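Local coordinates for protein carboxylic ester hydrolase (Aspergillus niger, PDB 7K4O) that probably hydrolyses the galloyl ester bonds of tannins as a secreted fungal serine esterase of the tannase and feruloyl esterase family, at residues A63-D67 with K153-E157; L80-F86 with T166-M172; H222-N226 with L347-G353; E247-C252 with C269-I275. Where two conformers were deposited one is given. Numbering follows the deposited sequence.

Contact 1: residues A63-D67 with K153-E157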
# COMPACT_ATOMS: atom_id res chain seq x y z
N ALA A 63 -25.17 -1.71 11.33
CA ALA A 63 -25.07 -2.96 10.56
C ALA A 63 -25.98 -2.89 9.35
O ALA A 63 -27.04 -2.25 9.35
CB ALA A 63 -25.46 -4.14 11.44
N TYR A 64 -25.59 -3.62 8.31
CA TYR A 64 -26.47 -3.90 7.17
C TYR A 64 -26.25 -5.35 6.72
O TYR A 64 -25.32 -6.00 7.18
CB TYR A 64 -26.28 -2.89 6.04
CG TYR A 64 -24.98 -2.96 5.28
CD1 TYR A 64 -24.83 -3.78 4.17
CD2 TYR A 64 -23.91 -2.17 5.62
CE1 TYR A 64 -23.67 -3.78 3.43
CE2 TYR A 64 -22.72 -2.17 4.91
CZ TYR A 64 -22.59 -2.97 3.79
OH TYR A 64 -21.43 -2.95 3.07
N SER A 65 -27.10 -5.81 5.82
CA SER A 65 -26.99 -7.18 5.30
C SER A 65 -27.32 -7.22 3.81
O SER A 65 -28.03 -6.35 3.31
CB SER A 65 -27.84 -8.12 6.07
OG SER A 65 -29.20 -7.78 6.01
N HIS A 66 -26.78 -8.24 3.13
CA HIS A 66 -27.07 -8.51 1.72
C HIS A 66 -28.28 -9.43 1.67
O HIS A 66 -28.20 -10.55 2.22
CB HIS A 66 -25.90 -9.17 1.02
CG HIS A 66 -24.71 -8.28 0.90
ND1 HIS A 66 -23.80 -8.16 1.90
CD2 HIS A 66 -24.29 -7.47 -0.10
CE1 HIS A 66 -22.85 -7.28 1.50
NE2 HIS A 66 -23.15 -6.84 0.30
N ASP A 67 -29.30 -8.99 0.99
CA ASP A 67 -30.54 -9.78 0.78
C ASP A 67 -30.16 -11.15 0.19
O ASP A 67 -29.41 -11.20 -0.75
CB ASP A 67 -31.51 -9.05 -0.10
CG ASP A 67 -31.98 -7.71 0.47
OD1 ASP A 67 -31.70 -7.46 1.68
OD2 ASP A 67 -32.53 -6.90 -0.34
N LYS A 153 -16.17 -4.99 -3.28
CA LYS A 153 -17.60 -4.67 -3.10
C LYS A 153 -17.80 -3.92 -1.78
O LYS A 153 -18.71 -3.04 -1.70
CB LYS A 153 -18.46 -5.94 -3.17
CG LYS A 153 -19.94 -5.69 -3.18
CD LYS A 153 -20.76 -6.93 -3.68
CE LYS A 153 -20.65 -8.11 -2.74
NZ LYS A 153 -21.60 -9.18 -3.11
N ALA A 154 -17.10 -4.27 -0.72
CA ALA A 154 -17.29 -3.64 0.61
C ALA A 154 -16.98 -2.13 0.53
O ALA A 154 -17.73 -1.31 1.13
CB ALA A 154 -16.38 -4.28 1.65
N HIS A 155 -15.96 -1.75 -0.19
CA HIS A 155 -15.61 -0.30 -0.28
C HIS A 155 -16.63 0.47 -1.13
O HIS A 155 -16.97 1.63 -0.79
CB HIS A 155 -14.21 -0.11 -0.80
CG HIS A 155 -13.20 -0.09 0.28
ND1 HIS A 155 -13.16 0.95 1.23
CD2 HIS A 155 -12.28 -1.01 0.63
CE1 HIS A 155 -12.22 0.65 2.10
NE2 HIS A 155 -11.64 -0.52 1.75
N ARG A 156 -17.17 -0.15 -2.15
CA ARG A 156 -18.26 0.47 -2.94
C ARG A 156 -19.45 0.76 -2.03
O ARG A 156 -20.02 1.89 -2.09
CB ARG A 156 -18.61 -0.47 -4.10
CG ARG A 156 -19.75 0.01 -4.96
CD ARG A 156 -19.51 1.37 -5.47
NE ARG A 156 -20.51 1.65 -6.52
CZ ARG A 156 -20.65 2.86 -7.07
NH1 ARG A 156 -19.84 3.85 -6.76
NH2 ARG A 156 -21.57 3.04 -7.99
N GLU A 157 -19.87 -0.23 -1.23
CA GLU A 157 -21.03 -0.10 -0.32
C GLU A 157 -20.75 0.98 0.74
O GLU A 157 -21.65 1.78 1.02
CB GLU A 157 -21.34 -1.46 0.28
CG GLU A 157 -21.92 -2.45 -0.73
CD GLU A 157 -21.97 -3.91 -0.31
OE1 GLU A 157 -21.59 -4.24 0.85
OE2 GLU A 157 -22.41 -4.73 -1.17
O HOH W 1 -18.83 -2.20 3.50

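Contact 2: residues L80-F86 with T166-M172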
# COMPACT_ATOMS: atom_id res chain seq x y z
N LEU A 80 -18.10 11.31 12.66
CA LEU A 80 -18.71 12.58 12.17
C LEU A 80 -18.14 13.77 12.92
O LEU A 80 -18.23 13.84 14.15
CB LEU A 80 -20.21 12.50 12.38
CG LEU A 80 -20.99 11.40 11.70
CD1 LEU A 80 -22.44 11.43 12.12
CD2 LEU A 80 -20.89 11.51 10.18
N PRO A 81 -17.50 14.71 12.23
CA PRO A 81 -17.12 15.97 12.88
C PRO A 81 -18.32 16.71 13.47
O PRO A 81 -19.46 16.57 13.09
CB PRO A 81 -16.54 16.82 11.74
CG PRO A 81 -16.17 15.79 10.65
CD PRO A 81 -17.12 14.64 10.79
N ALA A 82 -18.01 17.55 14.45
CA ALA A 82 -18.99 18.51 14.96
C ALA A 82 -19.49 19.33 13.75
O ALA A 82 -18.70 19.66 12.86
CB ALA A 82 -18.32 19.40 15.97
N PRO A 83 -20.77 19.71 13.75
CA PRO A 83 -21.29 20.51 12.64
C PRO A 83 -20.51 21.77 12.31
O PRO A 83 -20.29 22.02 11.12
CB PRO A 83 -22.71 20.82 13.12
CG PRO A 83 -23.09 19.66 13.98
CD PRO A 83 -21.81 19.31 14.71
N THR A 84 -19.90 22.42 13.31
CA THR A 84 -19.15 23.66 13.03
C THR A 84 -17.80 23.32 12.41
O THR A 84 -17.20 24.20 11.84
CB THR A 84 -19.05 24.57 14.26
OG1 THR A 84 -18.46 23.86 15.35
CG2 THR A 84 -20.41 25.11 14.63
N ASP A 85 -17.36 22.06 12.47
CA ASP A 85 -16.06 21.64 11.91
C ASP A 85 -16.21 20.87 10.58
O ASP A 85 -15.20 20.69 9.92
CB ASP A 85 -15.37 20.69 12.88
CG ASP A 85 -14.90 21.35 14.18
OD1 ASP A 85 -14.55 22.55 14.12
OD2 ASP A 85 -14.85 20.62 15.24
N PHE A 86 -17.42 20.51 10.22
CA PHE A 86 -17.67 19.74 8.97
C PHE A 86 -17.44 20.66 7.77
O PHE A 86 -17.91 21.84 7.75
CB PHE A 86 -19.09 19.23 8.96
CG PHE A 86 -19.44 18.49 7.69
CD1 PHE A 86 -18.78 17.32 7.32
CD2 PHE A 86 -20.38 19.00 6.82
CE1 PHE A 86 -19.12 16.68 6.14
CE2 PHE A 86 -20.75 18.34 5.66
CZ PHE A 86 -20.11 17.18 5.31
N THR A 166 -23.83 11.16 5.31
CA THR A 166 -23.10 12.44 5.53
C THR A 166 -23.95 13.56 4.93
O THR A 166 -24.19 14.57 5.64
CB THR A 166 -21.73 12.41 4.87
OG1 THR A 166 -20.92 11.39 5.48
CG2 THR A 166 -21.02 13.75 4.94
N ARG A 167 -24.45 13.41 3.70
CA ARG A 167 -25.32 14.47 3.11
C ARG A 167 -26.56 14.71 3.97
O ARG A 167 -26.92 15.91 4.21
CB ARG A 167 -25.81 14.12 1.71
CG ARG A 167 -24.74 14.25 0.66
CD ARG A 167 -25.43 13.96 -0.68
NE ARG A 167 -24.50 14.42 -1.69
CZ ARG A 167 -24.37 15.68 -2.08
NH1 ARG A 167 -23.44 15.98 -2.97
NH2 ARG A 167 -25.14 16.62 -1.56
N ASN A 168 -27.18 13.65 4.44
CA ASN A 168 -28.44 13.79 5.21
C ASN A 168 -28.16 14.41 6.58
O ASN A 168 -28.91 15.32 7.00
CB ASN A 168 -29.16 12.47 5.35
CG ASN A 168 -29.67 11.90 4.03
OD1 ASN A 168 -29.92 12.67 3.11
ND2 ASN A 168 -29.83 10.58 3.95
N VAL A 169 -27.13 13.96 7.28
CA VAL A 169 -26.96 14.30 8.71
C VAL A 169 -26.54 15.76 8.86
O VAL A 169 -26.97 16.40 9.83
CB VAL A 169 -26.05 13.29 9.42
CG1 VAL A 169 -24.62 13.63 9.20
CG2 VAL A 169 -26.40 13.21 10.91
N TYR A 170 -25.84 16.33 7.87
CA TYR A 170 -25.38 17.73 7.93
C TYR A 170 -26.35 18.65 7.17
O TYR A 170 -26.05 19.84 7.08
CB TYR A 170 -23.97 17.86 7.42
CG TYR A 170 -22.94 17.19 8.33
CD1 TYR A 170 -22.66 17.70 9.60
CD2 TYR A 170 -22.26 16.05 7.94
CE1 TYR A 170 -21.72 17.12 10.44
CE2 TYR A 170 -21.31 15.49 8.74
CZ TYR A 170 -21.09 15.95 10.03
OH TYR A 170 -20.10 15.39 10.78
N GLY A 171 -27.42 18.11 6.63
CA GLY A 171 -28.45 18.93 5.94
C GLY A 171 -27.93 19.51 4.64
O GLY A 171 -28.32 20.67 4.28
N MET A 172 -27.08 18.78 3.93
CA MET A 172 -26.59 19.24 2.61
C MET A 172 -27.73 19.20 1.60
O MET A 172 -28.52 18.24 1.55
CB MET A 172 -25.43 18.38 2.12
CG MET A 172 -24.21 18.49 3.00
SD MET A 172 -22.80 17.53 2.45
CE MET A 172 -22.39 18.42 0.95

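Contact 3: residues H222-N226 with L347-G353. With GDE (3,4,5-trihydroxybenzoic acid), chain J.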
# COMPACT_ATOMS: atom_id res chain seq x y z
N HIS A 222 6.76 -13.13 -2.63
CA HIS A 222 7.17 -13.21 -1.22
C HIS A 222 7.91 -14.55 -0.96
O HIS A 222 8.60 -14.62 0.05
CB HIS A 222 6.01 -13.07 -0.28
CG HIS A 222 5.66 -11.65 0.06
ND1 HIS A 222 6.54 -10.84 0.78
CD2 HIS A 222 4.53 -10.91 -0.18
CE1 HIS A 222 5.94 -9.68 1.01
NE2 HIS A 222 4.70 -9.68 0.42
N LEU A 223 7.74 -15.54 -1.84
CA LEU A 223 8.40 -16.88 -1.69
C LEU A 223 9.70 -16.85 -2.47
O LEU A 223 10.44 -17.82 -2.34
CB LEU A 223 7.48 -17.99 -2.19
CG LEU A 223 6.23 -18.25 -1.37
CD1 LEU A 223 5.39 -19.40 -1.98
CD2 LEU A 223 6.53 -18.57 0.07
N TYR A 224 9.98 -15.83 -3.29
CA TYR A 224 11.15 -15.86 -4.20
C TYR A 224 12.47 -16.01 -3.40
O TYR A 224 13.29 -16.92 -3.69
CB TYR A 224 11.21 -14.64 -5.09
CG TYR A 224 12.39 -14.61 -6.01
CD1 TYR A 224 12.74 -15.72 -6.77
CD2 TYR A 224 13.21 -13.51 -6.07
CE1 TYR A 224 13.87 -15.71 -7.57
CE2 TYR A 224 14.33 -13.48 -6.88
CZ TYR A 224 14.69 -14.60 -7.60
OH TYR A 224 15.80 -14.55 -8.43
N SER A 225 12.73 -15.15 -2.42
CA SER A 225 13.95 -15.24 -1.58
C SER A 225 14.11 -16.66 -0.98
O SER A 225 15.23 -17.20 -1.03
CB SER A 225 13.93 -14.22 -0.50
OG SER A 225 14.07 -12.93 -1.05
N ASN A 226 13.06 -17.22 -0.43
CA ASN A 226 13.05 -18.61 0.11
C ASN A 226 13.53 -19.58 -0.98
O ASN A 226 14.38 -20.47 -0.68
CB ASN A 226 11.67 -19.05 0.56
CG ASN A 226 11.12 -18.46 1.83
OD1 ASN A 226 9.90 -18.40 1.98
ND2 ASN A 226 11.98 -18.06 2.75
N LEU A 347 15.76 -22.68 6.35
CA LEU A 347 14.59 -22.10 5.66
C LEU A 347 13.57 -21.60 6.69
O LEU A 347 13.23 -22.32 7.65
CB LEU A 347 14.02 -23.18 4.74
CG LEU A 347 12.73 -22.84 4.01
CD1 LEU A 347 12.97 -21.68 3.06
CD2 LEU A 347 12.23 -24.05 3.24
N ASP A 348 13.04 -20.40 6.47
CA ASP A 348 11.92 -19.84 7.24
C ASP A 348 10.87 -19.33 6.24
O ASP A 348 11.11 -18.25 5.66
CB ASP A 348 12.42 -18.72 8.16
CG ASP A 348 11.37 -18.23 9.14
OD1 ASP A 348 10.22 -18.74 9.09
OD2 ASP A 348 11.72 -17.35 9.95
N ILE A 349 9.83 -20.12 5.99
CA ILE A 349 8.88 -19.85 4.87
C ILE A 349 8.18 -18.51 5.13
O ILE A 349 7.59 -18.35 6.20
CB ILE A 349 7.88 -21.00 4.69
CG1 ILE A 349 8.62 -22.27 4.29
CG2 ILE A 349 6.85 -20.62 3.63
CD1 ILE A 349 7.80 -23.52 4.36
N ASP A 350 8.26 -17.61 4.16
CA ASP A 350 7.62 -16.29 4.29
C ASP A 350 6.11 -16.44 4.51
O ASP A 350 5.43 -17.09 3.71
CB ASP A 350 7.91 -15.46 3.06
CG ASP A 350 7.38 -14.06 3.25
OD1 ASP A 350 8.10 -13.25 3.81
OD2 ASP A 350 6.20 -13.84 2.92
N GLN A 351 5.60 -15.77 5.54
CA GLN A 351 4.20 -15.89 6.00
C GLN A 351 3.25 -15.37 4.90
O GLN A 351 2.23 -16.03 4.67
CB GLN A 351 4.01 -15.15 7.32
CG GLN A 351 2.71 -15.50 8.05
CD GLN A 351 1.44 -14.85 7.51
OE1 GLN A 351 1.46 -13.74 6.98
NE2 GLN A 351 0.32 -15.55 7.62
N LEU A 352 3.50 -14.21 4.32
CA LEU A 352 2.53 -13.63 3.35
C LEU A 352 2.51 -14.48 2.09
O LEU A 352 1.44 -14.73 1.54
CB LEU A 352 2.89 -12.18 3.03
CG LEU A 352 2.36 -11.15 4.02
CD1 LEU A 352 2.97 -9.80 3.73
CD2 LEU A 352 0.84 -11.04 3.98
N GLY A 353 3.67 -14.91 1.62
CA GLY A 353 3.71 -15.75 0.43
C GLY A 353 3.05 -17.09 0.67
O GLY A 353 2.23 -17.54 -0.16
OAA GDE J . -0.99 -4.52 3.84
OAB GDE J . 1.07 -4.62 4.65
OAC GDE J . -1.06 -8.42 0.49
OAD GDE J . 3.55 -7.34 1.10
OAE GDE J . 1.66 -8.79 -0.11
CAF GDE J . -0.44 -6.70 2.15
CAG GDE J . 1.91 -6.15 2.46
CAH GDE J . 0.19 -4.99 3.83
CAI GDE J . -0.09 -7.65 1.17
CAJ GDE J . 2.27 -7.13 1.50
CAK GDE J . 0.57 -6.02 2.80
CAL GDE J . 1.29 -7.84 0.87

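Contact 4: residues E247-C252 with C269-I275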
# COMPACT_ATOMS: atom_id res chain seq x y z
N GLU A 247 26.16 -1.56 3.72
CA GLU A 247 27.24 -1.17 2.77
C GLU A 247 26.68 -0.62 1.46
O GLU A 247 27.37 0.21 0.80
CB GLU A 247 28.15 -2.36 2.47
CG GLU A 247 28.97 -2.75 3.69
CD GLU A 247 29.96 -1.66 4.08
OE1 GLU A 247 30.62 -1.07 3.20
OE2 GLU A 247 30.03 -1.37 5.26
N THR A 248 25.47 -1.08 1.04
CA THR A 248 24.82 -0.51 -0.16
C THR A 248 24.42 0.93 0.16
O THR A 248 24.63 1.80 -0.69
CB THR A 248 23.66 -1.42 -0.60
OG1 THR A 248 24.16 -2.75 -0.83
CG2 THR A 248 22.97 -0.89 -1.84
N ILE A 249 23.87 1.18 1.34
CA ILE A 249 23.47 2.57 1.74
C ILE A 249 24.74 3.44 1.71
O ILE A 249 24.73 4.54 1.10
CB ILE A 249 22.78 2.59 3.09
CG1 ILE A 249 21.39 1.94 3.03
CG2 ILE A 249 22.70 4.02 3.59
CD1 ILE A 249 20.78 1.66 4.36
N ALA A 250 25.84 2.95 2.28
CA ALA A 250 27.11 3.73 2.35
C ALA A 250 27.60 4.06 0.94
O ALA A 250 28.00 5.21 0.68
CB ALA A 250 28.15 2.97 3.15
N ALA A 251 27.51 3.11 0.02
CA ALA A 251 28.07 3.27 -1.34
C ALA A 251 27.15 4.16 -2.20
O ALA A 251 27.65 4.74 -3.15
CB ALA A 251 28.30 1.93 -1.99
N CYS A 252 25.85 4.23 -1.92
CA CYS A 252 24.88 4.85 -2.88
C CYS A 252 24.31 6.15 -2.31
O CYS A 252 23.71 6.89 -3.10
CB CYS A 252 23.77 3.85 -3.20
SG CYS A 252 24.37 2.40 -4.12
N CYS A 269 21.79 3.37 -7.85
CA CYS A 269 22.37 2.30 -7.02
C CYS A 269 22.33 0.98 -7.81
O CYS A 269 23.37 0.27 -7.94
CB CYS A 269 21.62 2.21 -5.72
SG CYS A 269 22.43 1.24 -4.45
N LEU A 270 21.17 0.64 -8.33
CA LEU A 270 20.99 -0.64 -9.06
C LEU A 270 21.88 -0.64 -10.30
O LEU A 270 22.44 -1.71 -10.63
CB LEU A 270 19.52 -0.76 -9.45
CG LEU A 270 19.17 -1.99 -10.29
CD1 LEU A 270 19.42 -3.24 -9.45
CD2 LEU A 270 17.71 -1.89 -10.76
N LEU A 271 22.03 0.50 -10.96
CA LEU A 271 22.81 0.59 -12.21
C LEU A 271 24.32 0.54 -11.90
O LEU A 271 25.05 -0.04 -12.73
CB LEU A 271 22.47 1.88 -12.94
CG LEU A 271 21.12 1.96 -13.63
CD1 LEU A 271 20.79 3.41 -13.88
CD2 LEU A 271 21.08 1.18 -14.94
N ASP A 272 24.79 1.16 -10.83
CA ASP A 272 26.23 1.53 -10.73
C ASP A 272 26.95 0.86 -9.57
O ASP A 272 28.16 1.01 -9.54
CB ASP A 272 26.38 3.05 -10.63
CG ASP A 272 25.96 3.75 -11.90
OD1 ASP A 272 25.96 3.11 -12.96
OD2 ASP A 272 25.61 4.95 -11.81
N PHE A 273 26.30 0.20 -8.61
CA PHE A 273 27.00 -0.40 -7.46
C PHE A 273 26.99 -1.92 -7.53
O PHE A 273 25.90 -2.54 -7.63
CB PHE A 273 26.39 0.06 -6.15
CG PHE A 273 27.07 -0.54 -4.96
CD1 PHE A 273 28.44 -0.31 -4.75
CD2 PHE A 273 26.40 -1.34 -4.06
CE1 PHE A 273 29.08 -0.85 -3.65
CE2 PHE A 273 27.04 -1.89 -2.97
CZ PHE A 273 28.39 -1.65 -2.76
N ASP A 274 28.19 -2.52 -7.46
CA ASP A 274 28.35 -4.00 -7.47
C ASP A 274 28.57 -4.47 -6.06
O ASP A 274 29.64 -4.13 -5.47
CB ASP A 274 29.54 -4.39 -8.35
CG ASP A 274 29.68 -5.89 -8.55
OD1 ASP A 274 29.13 -6.66 -7.75
OD2 ASP A 274 30.38 -6.27 -9.50
N ILE A 275 27.66 -5.27 -5.51
CA ILE A 275 27.75 -5.67 -4.09
C ILE A 275 28.87 -6.71 -3.91
O ILE A 275 29.18 -7.02 -2.75
CB ILE A 275 26.42 -6.20 -3.51
CG1 ILE A 275 25.95 -7.49 -4.19
CG2 ILE A 275 25.34 -5.11 -3.55
CD1 ILE A 275 24.81 -8.14 -3.47

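Contact 1: residues A63-D67 with K153-E157
A single buried carboxylate, that of E157, ties a strand to a helix, and it does so by taking a tyrosine and a histidine on its two oxygens. Y64 OH donates to E157 OE1 at 2.6 Å, and H66 NE2 donates to E157 OE2 at 2.7 Å with an N-H...O angle of 156°. Y64 and H66 are two apart on strand 50-66, so both send their side chains to the same side of the sheet, toward helix 144-169. Long polar side chains suit this wide gap: the axes of strand 63-66 and helix 153-157 pass 12.2 Å apart, and the nearest CA atoms, those of Y64 and E157, are 10.0 Å apart. A water bridges the two segments, donating to Y64 OH at 2.7 Å and to A154 O at 2.8 Å. One turn before E157, K153 lays its aliphatic chain beside the imidazole, with K153 CE 4.1 Å from H66 NE2, while its ammonium group forms a salt bridge with E145 of the same helix. The other imidazole nitrogen of H66 is hydrogen-bonded to D72, and I28 from strand 28-47 packs against Y64, H66 and E157. This is sheet-to-helix packing in an α/β-hydrolase-type fold. With acidic partners at both ring nitrogens, H66 is probably protonated and positively charged, which would offset the buried charge of E157.

Contact 2: residues L80-F86 with T166-M172
An aromatic stack and a Schellman motif meet where helix 144-169 ends against the loop that leaves strand 74-81 of the central sheet. The rings of F86 and Y170 lie face to face, with centroids 3.7 Å apart and planes at 7°; their closest atoms, F86 CD1 and Y170 CE2, are 3.4 Å apart. F86 CB also sits over the Y170 ring, a CH-pi contact 3.9 Å from its centroid. Tyrosine suits its place because it stacks through its ring and bonds through its tip: Y170 OH donates to the backbone carbonyl P81 O at 2.7 Å. L80 and P81 border the same ring, L80 CD2 lying 4.3 Å from Y170 CE2, and L80 CD1 goes on to meet V169 CG1 at 4.3 Å. Directly after Y170, G171 adopts a positive phi of 69°, which glycine tolerates most easily, and the chain folds back with M172 N bonded to R167 O at 2.9 Å. This turn brings M172 SD to the edge of the F86 ring, 3.9 Å from F86 CE2, a Met-aromatic contact. M172 also lies close to D176, a zinc-binding residue in a structure of this protein. Helix 6-9 covers the area through L9, which touches P83, V169 and Y170. The chemistry implies a junction held mainly by ring stacking and apolar packing, with one directional hydrogen bond fixing the tyrosine to the backbone of P81.

Contact 3: residues H222-N226 with L347-G353
The gallic acid pocket of this α/β-hydrolase-type enzyme takes part of its wall from here, where an N-capped helix start, D350 to G353, packs against the turn leading into helix 224-232. H222 has chi1 of -86° and chi2 of -65°, which point its imidazole into the pocket: H222 NE2 is hydrogen-bonded to hydroxyl OAD of the ligand at 2.7 Å and more distantly to OAE at 3.2 Å. Its other nitrogen, ND1, is hydrogen-bonded to D333, consistent with a fixed ring orientation. The backbone of L352 sets its CB over the imidazole face, 4.0 Å from the ring centroid, and its m,t rotamer carries CD1 to 3.5 Å from ligand atom CAJ; a branched apolar chain can thus line both ring and ligand. D350 is t at chi1, turning its carboxylate back to cap the helix, D350 OD2 accepting from G353 N at 3.0 Å. G353 has no side chain, and none would fit: a CB there would clash with L223 CG. L223, also m,t, reaches I349 CG2 with its CD2 at 4.1 Å. An asparagine suits position 226 because its amide both gives and accepts. With chi1 of -73°, it meets the extended backbone before the helix: N226 ND2 donates to D348 O at 3.0 Å, and D350 N donates to N226 OD1 at 2.8 Å with an angle of 170°.

Contact 4: residues E247-C252 with C269-I275
Two helix ends come together at a disulfide: helix 238-252 finishes at C252 and helix 266-272 contributes its last turn, after which F273 and D274 are extended and I275 takes 3-10 geometry. The backbones are nearest at the bridged cysteines, with C252 CA and C269 CA 5.5 Å apart, and wider at A251 and F273, where the CA atoms are 7.2 Å apart. C252 SG and C269 SG are 2.3 Å apart, with chi3 of 74°, and the bridge draws together the two ends of the loop that carries the calcium-binding residues D253, D256, K258, D260 and V262. Beside it, F273 packs against helix 238-252. Small A251 allows the ring to come close, with its CB over the face 3.6 Å from the centroid, while T248 OG1, itself hydrogen-bonded to I244 O, lies at the edge. T248 CG2 packs against the bridge, 3.4 Å from C269 SG, and C252 SG lies 3.7 Å from F273 CB.

In the fold
From the N terminus, contact 1 joins strand 50-66 to the middle of helix 144-169, closing a loop of 85 residues, and contact 2 joins the end of the neighbouring strand 74-81 to that helix's C-terminal end, closing one of 79. Their segments alternate along the chain, so the two loops cross, and together they fasten one long helix against adjacent strands of the central sheet. Both close before contact 3 opens. Contact 3 closes a loop of 120 residues between the starts of helices 224-232 and 351-361, beside the ligand. Nested within that loop, contact 4 closes one of 16 residues and ties helices 238-252 and 266-272 together, the centres of contacts 3 and 4 lying about 25 Å apart.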